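Local atomic coordinates of glutathione S-transferase (Cupriavidus metallidurans, PDB entry 4MK3), a protein that probably acts as a glutathione transferase, joining the thiol of glutathione to electrophilic substrates, and here holds the sulfinic acid form of glutathione. Residues R109-C114 / A165-C170; T158-G163 / C184-L189; I196-R201 / A207-I212. All blocks are in the same frame, centred on the assembly; numbering follows the deposited sequence. Where two conformers were deposited one is given.

Interaction 1: R109-C114 / A165-C170; sequences RLEVRC and ADKTWC
In the all-helical C-terminal domain of this glutathione S-transferase fold, E111 on the long helix 106-134 faces K167 and C170 in the loop that leads from helix 143-164 to helix 177-192. The meeting is slight and polar, and it runs through one water. E111 was modelled in two conformers, and the water bridge is that of the conformer described. It reaches out from its helix in an extended chain, CG anti to the backbone N (chi1 -178°) and CD anti to CA, which carries the carboxylate beyond the helix surface. Its OE2 accepts a hydrogen bond from the water at 2.6 Å. The same water donates to the carbonyl O of C170 at 3.2 Å, whereas E111 OE2 and C170 O themselves stay 4.3 Å apart. K167 is the charged partner: E111 OE2 and K167 NZ lie 4.4 Å from each other, too far for a salt bridge, though opposite charges at this range probably favour each other. The ammonium group is instead held by backbone oxygens, giving one hydrogen bond to G163 O, near the end of helix 143-164, and another to C170 O, so the lysine folds back over its own loop. C170 O thus takes two donors, the water and K167 NZ, the latter at 2.8 Å with a C=O...N angle of 154° and NZ tilted 25° from the carbonyl plane.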
loop_
_atom_site.group_PDB
_atom_site.type_symbol
_atom_site.label_atom_id
_atom_site.label_comp_id
_atom_site.label_asym_id
_atom_site.label_seq_id
_atom_site.Cartn_x
_atom_site.Cartn_y
_atom_site.Cartn_z
ATOM N N ARG A 109 -5.237 -15.934 5.049
ATOM C CA ARG A 109 -4.823 -14.558 5.253
ATOM C C ARG A 109 -4.240 -13.986 3.964
ATOM O O ARG A 109 -4.564 -12.870 3.571
ATOM C CB ARG A 109 -3.801 -14.485 6.394
ATOM C CG ARG A 109 -3.447 -13.078 6.838
ATOM C CD ARG A 109 -2.660 -13.136 8.149
ATOM N NE ARG A 109 -2.638 -11.848 8.839
ATOM C CZ ARG A 109 -3.445 -11.508 9.845
ATOM N NH1 ARG A 109 -4.357 -12.357 10.313
ATOM N NH2 ARG A 109 -3.334 -10.304 10.392
ATOM N N LEU A 110 -3.385 -14.758 3.293
ATOM C CA LEU A 110 -2.832 -14.334 2.004
ATOM C C LEU A 110 -3.942 -13.930 1.031
ATOM O O LEU A 110 -3.884 -12.893 0.388
ATOM C CB LEU A 110 -2.027 -15.487 1.384
ATOM C CG LEU A 110 -1.583 -15.326 -0.074
ATOM C CD1 LEU A 110 -0.655 -14.153 -0.223
ATOM C CD2 LEU A 110 -0.910 -16.590 -0.596
ATOM N N GLU A 111 -4.940 -14.797 0.921
ATOM C CA GLU A 111 -6.045 -14.580 0.005
ATOM C C GLU A 111 -6.770 -13.265 0.309
ATOM O O GLU A 111 -7.013 -12.459 -0.570
ATOM C CB GLU A 111 -7.003 -15.767 0.087
ATOM C CG GLU A 111 -8.186 -15.711 -0.847
ATOM C CD GLU A 111 -9.172 -16.859 -0.584
ATOM O OE1 GLU A 111 -9.061 -17.531 0.471
ATOM O OE2 GLU A 111 -10.065 -17.094 -1.425
ATOM N N VAL A 112 -7.084 -13.043 1.575
ATOM C CA VAL A 112 -7.755 -11.822 2.000
ATOM C C VAL A 112 -6.891 -10.589 1.792
ATOM O O VAL A 112 -7.391 -9.559 1.338
ATOM C CB VAL A 112 -8.208 -11.946 3.481
ATOM C CG1 VAL A 112 -8.615 -10.601 4.094
ATOM C CG2 VAL A 112 -9.347 -12.946 3.569
ATOM N N ARG A 113 -5.605 -10.678 2.112
ATOM C CA ARG A 113 -4.758 -9.512 1.953
ATOM C C ARG A 113 -4.488 -9.190 0.478
ATOM O O ARG A 113 -4.328 -8.016 0.127
ATOM C CB ARG A 113 -3.445 -9.702 2.709
ATOM C CG ARG A 113 -3.541 -9.862 4.228
ATOM C CD ARG A 113 -4.655 -9.112 4.920
ATOM N NE ARG A 113 -4.517 -7.659 4.992
ATOM C CZ ARG A 113 -3.838 -6.991 5.921
ATOM N NH1 ARG A 113 -3.140 -7.639 6.840
ATOM N NH2 ARG A 113 -3.855 -5.662 5.912
ATOM N N CYS A 114 -4.467 -10.192 -0.384
ATOM C CA CYS A 114 -4.311 -9.918 -1.802
ATOM C C CYS A 114 -5.570 -9.251 -2.373
ATOM O O CYS A 114 -5.479 -8.302 -3.148
ATOM C CB CYS A 114 -3.939 -11.196 -2.538
ATOM S SG CYS A 114 -3.650 -10.934 -4.292
ATOM N N ALA A 165 -16.209 -14.775 -8.824
ATOM C CA ALA A 165 -16.894 -15.825 -9.547
ATOM C C ALA A 165 -18.323 -15.983 -9.021
ATOM O O ALA A 165 -19.044 -14.988 -8.921
ATOM C CB ALA A 165 -16.094 -17.110 -9.500
ATOM N N ASP A 166 -18.709 -17.212 -8.668
ATOM C CA ASP A 166 -20.074 -17.541 -8.238
ATOM C C ASP A 166 -20.226 -17.570 -6.704
ATOM O O ASP A 166 -21.286 -17.911 -6.169
ATOM C CB ASP A 166 -20.467 -18.901 -8.824
ATOM C CG ASP A 166 -20.427 -18.911 -10.326
ATOM O OD1 ASP A 166 -20.779 -17.867 -10.920
ATOM O OD2 ASP A 166 -20.015 -19.939 -10.896
ATOM N N LYS A 167 -19.161 -17.211 -6.003
ATOM C CA LYS A 167 -19.125 -17.310 -4.548
ATOM C C LYS A 167 -20.006 -16.267 -3.871
ATOM O O LYS A 167 -20.305 -15.223 -4.426
ATOM C CB LYS A 167 -17.680 -17.156 -4.046
ATOM C CG LYS A 167 -16.768 -18.311 -4.378
ATOM C CD LYS A 167 -15.320 -18.021 -3.958
ATOM C CE LYS A 167 -14.626 -17.044 -4.922
ATOM N NZ LYS A 167 -13.171 -16.829 -4.573
ATOM N N THR A 168 -20.406 -16.559 -2.645
ATOM C CA THR A 168 -21.183 -15.643 -1.804
ATOM C C THR A 168 -20.410 -14.409 -1.419
ATOM O O THR A 168 -20.902 -13.278 -1.570
ATOM C CB THR A 168 -21.695 -16.415 -0.556
ATOM O OG1 THR A 168 -22.577 -17.459 -0.979
ATOM C CG2 THR A 168 -22.418 -15.488 0.425
ATOM N N TRP A 169 -19.193 -14.624 -0.934
ATOM C CA TRP A 169 -18.264 -13.562 -0.599
ATOM C C TRP A 169 -16.937 -13.828 -1.301
ATOM O O TRP A 169 -16.717 -14.880 -1.879
ATOM C CB TRP A 169 -18.050 -13.483 0.919
ATOM C CG TRP A 169 -19.257 -13.093 1.733
ATOM C CD1 TRP A 169 -19.933 -13.884 2.609
ATOM C CD2 TRP A 169 -19.891 -11.809 1.778
ATOM N NE1 TRP A 169 -20.946 -13.179 3.199
ATOM C CE2 TRP A 169 -20.937 -11.901 2.712
ATOM C CE3 TRP A 169 -19.673 -10.594 1.122
ATOM C CZ2 TRP A 169 -21.764 -10.809 3.024
ATOM C CZ3 TRP A 169 -20.492 -9.506 1.431
ATOM C CH2 TRP A 169 -21.528 -9.632 2.369
ATOM N N CYS A 170 -16.044 -12.855 -1.255
ATOM C CA CYS A 170 -14.799 -12.949 -2.011
ATOM C C CYS A 170 -14.030 -14.233 -1.780
ATOM O O CYS A 170 -13.474 -14.790 -2.737
ATOM C CB CYS A 170 -13.890 -11.766 -1.707
ATOM S SG CYS A 170 -14.411 -10.213 -2.467
HETATM O O HOH W 1 -10.471 -15.642 -3.482
#

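Interaction 2: T158-G163 / C184-L189; sequences TAMSTG and CALAYL
M160 reaches from helix 143-164 to helix 177-192, touching A185 and L186 with the last two atoms of its side chain. CB leaves the helix toward segment 184-189, and beyond it the chain runs straight: chi2 is 173° and chi3 174°, so CB, CG, SD and CE form one extended zigzag. CB and CG meet nothing of segment 184-189 and carry the chain across, for the backbones here are well apart, with M160 CA and L186 CA, the nearest pair, separated by 10.1 Å. At SD the chain first meets the opposing helix, where the sulfur lies 4.4 Å from CD2 of L186. CE goes one bond further and comes to 4.3 Å from CB of A185. In L186, CD1 is anti to CA (chi2 177°), and the other methyl, CD2, meets the sulfur; the leucine also packs on L157 of helix 143-164 and F208 of helix 203-212. The methionine in turn lies against L118 and L122 of helix 106-134. All three contact residues are buried, and the touch is apolar and light, both approaches a little beyond van der Waals contact. A long methionine bridging two helices that pass at a distance, with leucines of a third helix beside it, makes this part of the hydrophobic core in the all-helical C-terminal domain of the glutathione S-transferase fold.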
loop_
_atom_site.group_PDB
_atom_site.type_symbol
_atom_site.label_atom_id
_atom_site.label_comp_id
_atom_site.label_asym_id
_atom_site.label_seq_id
_atom_site.Cartn_x
_atom_site.Cartn_y
_atom_site.Cartn_z
ATOM N N THR A 158 -12.199 -6.409 -13.770
ATOM C CA THR A 158 -12.315 -7.724 -14.384
ATOM C C THR A 158 -11.754 -8.782 -13.437
ATOM O O THR A 158 -12.339 -9.854 -13.286
ATOM C CB THR A 158 -11.554 -7.755 -15.674
ATOM O OG1 THR A 158 -12.181 -6.857 -16.595
ATOM C CG2 THR A 158 -11.564 -9.146 -16.289
ATOM N N ALA A 159 -10.628 -8.499 -12.806
ATOM C CA ALA A 159 -10.044 -9.459 -11.871
ATOM C C ALA A 159 -10.942 -9.679 -10.666
ATOM O O ALA A 159 -11.057 -10.799 -10.163
ATOM C CB ALA A 159 -8.650 -9.010 -11.422
ATOM N N MET A 160 -11.573 -8.622 -10.172
ATOM C CA MET A 160 -12.474 -8.780 -9.034
ATOM C C MET A 160 -13.636 -9.686 -9.446
ATOM O O MET A 160 -14.054 -10.549 -8.671
ATOM C CB MET A 160 -13.033 -7.445 -8.573
ATOM C CG MET A 160 -12.025 -6.546 -7.882
ATOM S SD MET A 160 -12.769 -4.929 -7.570
ATOM C CE MET A 160 -11.495 -4.141 -6.602
ATOM N N SER A 161 -14.183 -9.468 -10.637
ATOM C CA SER A 161 -15.303 -10.279 -11.078
ATOM C C SER A 161 -14.848 -11.743 -11.281
ATOM O O SER A 161 -15.546 -12.680 -10.873
ATOM C CB SER A 161 -15.903 -9.696 -12.362
ATOM O OG SER A 161 -16.954 -10.504 -12.880
ATOM N N THR A 162 -13.683 -11.940 -11.881
ATOM C CA THR A 162 -13.145 -13.293 -12.098
ATOM C C THR A 162 -12.892 -13.996 -10.755
ATOM O O THR A 162 -13.235 -15.175 -10.578
ATOM C CB THR A 162 -11.876 -13.216 -12.938
ATOM O OG1 THR A 162 -12.238 -12.745 -14.245
ATOM C CG2 THR A 162 -11.232 -14.614 -13.092
ATOM N N GLY A 163 -12.345 -13.252 -9.802
ATOM C CA GLY A 163 -12.005 -13.799 -8.491
ATOM C C GLY A 163 -13.209 -14.145 -7.648
ATOM O O GLY A 163 -13.215 -15.166 -6.955
ATOM N N CYS A 184 -15.815 -0.941 -0.648
ATOM C CA CYS A 184 -15.393 0.456 -0.594
ATOM C C CYS A 184 -14.914 0.975 -1.950
ATOM O O CYS A 184 -15.200 2.134 -2.328
ATOM C CB CYS A 184 -14.311 0.654 0.466
ATOM S SG CYS A 184 -14.971 0.573 2.179
ATOM N N ALA A 185 -14.224 0.115 -2.693
ATOM C CA ALA A 185 -13.714 0.466 -4.010
ATOM C C ALA A 185 -14.870 0.658 -4.992
ATOM O O ALA A 185 -14.907 1.645 -5.728
ATOM C CB ALA A 185 -12.709 -0.582 -4.507
ATOM N N LEU A 186 -15.796 -0.288 -5.028
ATOM C CA LEU A 186 -16.891 -0.194 -5.976
ATOM C C LEU A 186 -17.791 0.997 -5.679
ATOM O O LEU A 186 -18.192 1.723 -6.579
ATOM C CB LEU A 186 -17.696 -1.485 -5.982
ATOM C CG LEU A 186 -16.981 -2.748 -6.446
ATOM C CD1 LEU A 186 -17.912 -3.940 -6.308
ATOM C CD2 LEU A 186 -16.491 -2.563 -7.886
ATOM N N ALA A 187 -18.059 1.238 -4.389
ATOM C CA ALA A 187 -18.846 2.389 -3.997
ATOM C C ALA A 187 -18.141 3.706 -4.338
ATOM O O ALA A 187 -18.789 4.704 -4.659
ATOM C CB ALA A 187 -19.151 2.327 -2.480
ATOM N N TYR A 188 -16.811 3.707 -4.250
ATOM C CA TYR A 188 -16.060 4.898 -4.631
ATOM C C TYR A 188 -16.211 5.208 -6.115
ATOM O O TYR A 188 -16.380 6.365 -6.496
ATOM C CB TYR A 188 -14.585 4.783 -4.265
ATOM C CG TYR A 188 -13.832 6.057 -4.518
ATOM C CD1 TYR A 188 -13.990 7.156 -3.688
ATOM C CD2 TYR A 188 -12.934 6.163 -5.566
ATOM C CE1 TYR A 188 -13.295 8.334 -3.918
ATOM C CE2 TYR A 188 -12.237 7.320 -5.787
ATOM C CZ TYR A 188 -12.410 8.394 -4.954
ATOM O OH TYR A 188 -11.724 9.584 -5.180
ATOM N N LEU A 189 -16.161 4.171 -6.955
ATOM C CA LEU A 189 -16.409 4.368 -8.376
ATOM C C LEU A 189 -17.816 4.892 -8.621
ATOM O O LEU A 189 -17.991 5.807 -9.414
ATOM C CB LEU A 189 -16.170 3.067 -9.135
ATOM C CG LEU A 189 -14.727 2.551 -9.217
ATOM C CD1 LEU A 189 -14.678 1.254 -10.041
ATOM C CD2 LEU A 189 -13.750 3.568 -9.793
#

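Interaction 3: I196-R201 / A207-I212; sequences IAWRDR and AFQEKI
The chain makes an inverse gamma turn centred on A197, the N-cap of the short helix 198-201, and this helix meets helix 203-212 with R199 CA and A207 CA, the nearest pair, 9.4 Å apart. Q209 bridges the two, its CB and CG meeting two flat groups. CH2, at the far end of the W198 indole, comes to 3.9 Å from Q209 CB, which lies at the ring edge near the ring plane. One atom further out, Q209 CG approaches NH1 of R199 at 3.8 Å, obliquely to the guanidinium. The tryptophan and arginine also lie on each other: CG of R199 sits 3.4 Å above one face of the indole, offset toward the rim, and W198 CH2 stands 3.6 Å above the centre of the guanidinium plane. An extended arginine chain from CG to NE lets the group run along the indole in this way. All of this belongs to the C-terminal helical domain of the glutathione S-transferase fold, where helix 177-192 supplies polar partners for these residues. R199 NH1 forms a salt bridge with D190 OD2, and W198 NE1 makes a weak hydrogen bond to D190 OD1, so one carboxylate serves both neighbours. In Q209, CG is anti to the backbone N (chi1 -165°) and the chain then bends at chi2 (69°), bringing the amide to helix 177-192; its NE2 donates to the carbonyl O of G183, which satisfies NE2 of this buried side chain. The amide plane stands 83° from that of the indole and is likewise steeply turned against the guanidinium.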
loop_
_atom_site.group_PDB
_atom_site.type_symbol
_atom_site.label_atom_id
_atom_site.label_comp_id
_atom_site.label_asym_id
_atom_site.label_seq_id
_atom_site.Cartn_x
_atom_site.Cartn_y
_atom_site.Cartn_z
ATOM N N ILE A 196 -17.553 5.153 -15.310
ATOM C CA ILE A 196 -16.960 3.833 -15.431
ATOM C C ILE A 196 -18.052 2.812 -15.140
ATOM O O ILE A 196 -18.397 2.556 -13.993
ATOM C CB ILE A 196 -15.743 3.667 -14.487
ATOM C CG1 ILE A 196 -14.658 4.678 -14.876
ATOM C CG2 ILE A 196 -15.204 2.237 -14.537
ATOM C CD1 ILE A 196 -13.418 4.688 -13.978
ATOM N N ALA A 197 -18.594 2.219 -16.208
ATOM C CA ALA A 197 -19.842 1.479 -16.110
ATOM C C ALA A 197 -19.664 0.028 -15.668
ATOM O O ALA A 197 -20.129 -0.901 -16.341
ATOM C CB ALA A 197 -20.568 1.540 -17.445
ATOM N N TRP A 198 -19.026 -0.175 -14.519
ATOM C CA TRP A 198 -18.752 -1.522 -14.052
ATOM C C TRP A 198 -20.018 -2.336 -13.816
ATOM O O TRP A 198 -19.998 -3.549 -13.930
ATOM C CB TRP A 198 -17.883 -1.495 -12.798
ATOM C CG TRP A 198 -18.514 -0.882 -11.573
ATOM C CD1 TRP A 198 -18.410 0.418 -11.160
ATOM C CD2 TRP A 198 -19.316 -1.544 -10.597
ATOM N NE1 TRP A 198 -19.102 0.601 -9.996
ATOM C CE2 TRP A 198 -19.658 -0.589 -9.616
ATOM C CE3 TRP A 198 -19.782 -2.853 -10.451
ATOM C CZ2 TRP A 198 -20.452 -0.899 -8.521
ATOM C CZ3 TRP A 198 -20.559 -3.162 -9.365
ATOM C CH2 TRP A 198 -20.885 -2.194 -8.401
ATOM N N ARG A 199 -21.114 -1.673 -13.477
ATOM C CA ARG A 199 -22.371 -2.366 -13.155
ATOM C C ARG A 199 -22.997 -3.044 -14.365
ATOM O O ARG A 199 -23.683 -4.054 -14.238
ATOM C CB ARG A 199 -23.363 -1.369 -12.552
ATOM C CG ARG A 199 -22.950 -0.920 -11.159
ATOM C CD ARG A 199 -23.845 0.195 -10.644
ATOM N NE ARG A 199 -23.536 0.410 -9.242
ATOM C CZ ARG A 199 -24.062 -0.305 -8.251
ATOM N NH1 ARG A 199 -23.693 -0.086 -6.985
ATOM N NH2 ARG A 199 -24.978 -1.231 -8.522
ATOM N N ASP A 200 -22.774 -2.468 -15.524
ATOM C CA ASP A 200 -23.229 -3.093 -16.744
ATOM C C ASP A 200 -22.379 -4.329 -17.052
ATOM O O ASP A 200 -22.938 -5.363 -17.429
ATOM C CB ASP A 200 -23.217 -2.066 -17.865
ATOM C CG ASP A 200 -24.225 -0.951 -17.630
ATOM O OD1 ASP A 200 -25.343 -1.258 -17.165
ATOM O OD2 ASP A 200 -23.901 0.220 -17.898
ATOM N N ARG A 201 -21.063 -4.238 -16.815
ATOM C CA ARG A 201 -20.063 -5.240 -17.219
ATOM C C ARG A 201 -20.038 -6.497 -16.367
ATOM O O ARG A 201 -19.712 -7.566 -16.876
ATOM C CB ARG A 201 -18.633 -4.670 -17.128
ATOM C CG ARG A 201 -18.356 -3.415 -17.926
ATOM C CD ARG A 201 -16.956 -2.903 -17.572
ATOM N NE ARG A 201 -16.723 -1.539 -18.035
ATOM C CZ ARG A 201 -15.644 -0.823 -17.724
ATOM N NH1 ARG A 201 -14.688 -1.345 -16.965
ATOM N NH2 ARG A 201 -15.519 0.421 -18.169
ATOM N N ALA A 207 -24.412 -7.866 -7.755
ATOM C CA ALA A 207 -25.108 -8.614 -6.719
ATOM C C ALA A 207 -24.370 -8.486 -5.383
ATOM O O ALA A 207 -24.980 -8.323 -4.325
ATOM C CB ALA A 207 -25.248 -10.076 -7.143
ATOM N N PHE A 208 -23.051 -8.567 -5.447
ATOM C CA PHE A 208 -22.207 -8.375 -4.272
ATOM C C PHE A 208 -22.457 -7.022 -3.646
ATOM O O PHE A 208 -22.658 -6.921 -2.439
ATOM C CB PHE A 208 -20.739 -8.535 -4.688
ATOM C CG PHE A 208 -19.748 -8.034 -3.676
ATOM C CD1 PHE A 208 -19.332 -6.714 -3.685
ATOM C CD2 PHE A 208 -19.213 -8.896 -2.747
ATOM C CE1 PHE A 208 -18.415 -6.258 -2.779
ATOM C CE2 PHE A 208 -18.293 -8.416 -1.798
ATOM C CZ PHE A 208 -17.911 -7.110 -1.827
ATOM N N GLN A 209 -22.455 -5.974 -4.465
ATOM C CA GLN A 209 -22.545 -4.630 -3.908
ATOM C C GLN A 209 -23.924 -4.363 -3.319
ATOM O O GLN A 209 -24.060 -3.681 -2.295
ATOM C CB GLN A 209 -22.187 -3.577 -4.961
ATOM C CG GLN A 209 -21.910 -2.203 -4.344
ATOM C CD GLN A 209 -20.629 -2.154 -3.538
ATOM O OE1 GLN A 209 -19.814 -3.064 -3.578
ATOM N NE2 GLN A 209 -20.459 -1.094 -2.771
ATOM N N GLU A 210 -24.952 -4.903 -3.953
ATOM C CA GLU A 210 -26.316 -4.743 -3.459
ATOM C C GLU A 210 -26.457 -5.334 -2.066
ATOM O O GLU A 210 -27.161 -4.791 -1.211
ATOM C CB GLU A 210 -27.303 -5.393 -4.425
ATOM C CG GLU A 210 -27.506 -4.593 -5.703
ATOM C CD GLU A 210 -28.649 -5.117 -6.552
ATOM O OE1 GLU A 210 -28.906 -4.528 -7.624
ATOM O OE2 GLU A 210 -29.290 -6.108 -6.141
ATOM N N LYS A 211 -25.759 -6.432 -1.824
ATOM C CA LYS A 211 -25.779 -7.068 -0.516
ATOM C C LYS A 211 -24.947 -6.293 0.506
ATOM O O LYS A 211 -25.390 -6.010 1.621
ATOM C CB LYS A 211 -25.243 -8.488 -0.650
ATOM C CG LYS A 211 -25.207 -9.251 0.628
ATOM C CD LYS A 211 -24.966 -10.729 0.353
ATOM C CE LYS A 211 -23.618 -10.973 -0.306
ATOM N NZ LYS A 211 -23.301 -12.426 -0.219
ATOM N N ILE A 212 -23.720 -5.949 0.143
ATOM C CA ILE A 212 -22.832 -5.373 1.121
ATOM C C ILE A 212 -23.345 -4.004 1.567
ATOM O O ILE A 212 -23.156 -3.613 2.732
ATOM C CB ILE A 212 -21.378 -5.340 0.622
ATOM C CG1 ILE A 212 -20.416 -5.346 1.827
ATOM C CG2 ILE A 212 -21.160 -4.168 -0.305
ATOM C CD1 ILE A 212 -18.980 -5.473 1.410
#

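All three interactions lie in the helical C-terminal domain. Interactions 2 and 3 are neighbours, their centres 8 Å apart: L186 CD1 and A187 CB of helix 177-192 pack on the amide of Q209, and L189 CB lies by the indole nitrogen of W198. The centre of interaction 1 is 12 Å from that of interaction 2 and 16 Å from that of interaction 3. Segment 158-163 lies just ahead of loop 165-170 on the chain, so interactions 1 and 2 interleave; interaction 3 follows both. T168 O probably accepts a hydrogen bond from K211 NZ, and W169 packs on F208. Helix 203-212 thereby packs both on helix 177-192 and on loop 165-170, tying the late part of the chain into the helical domain.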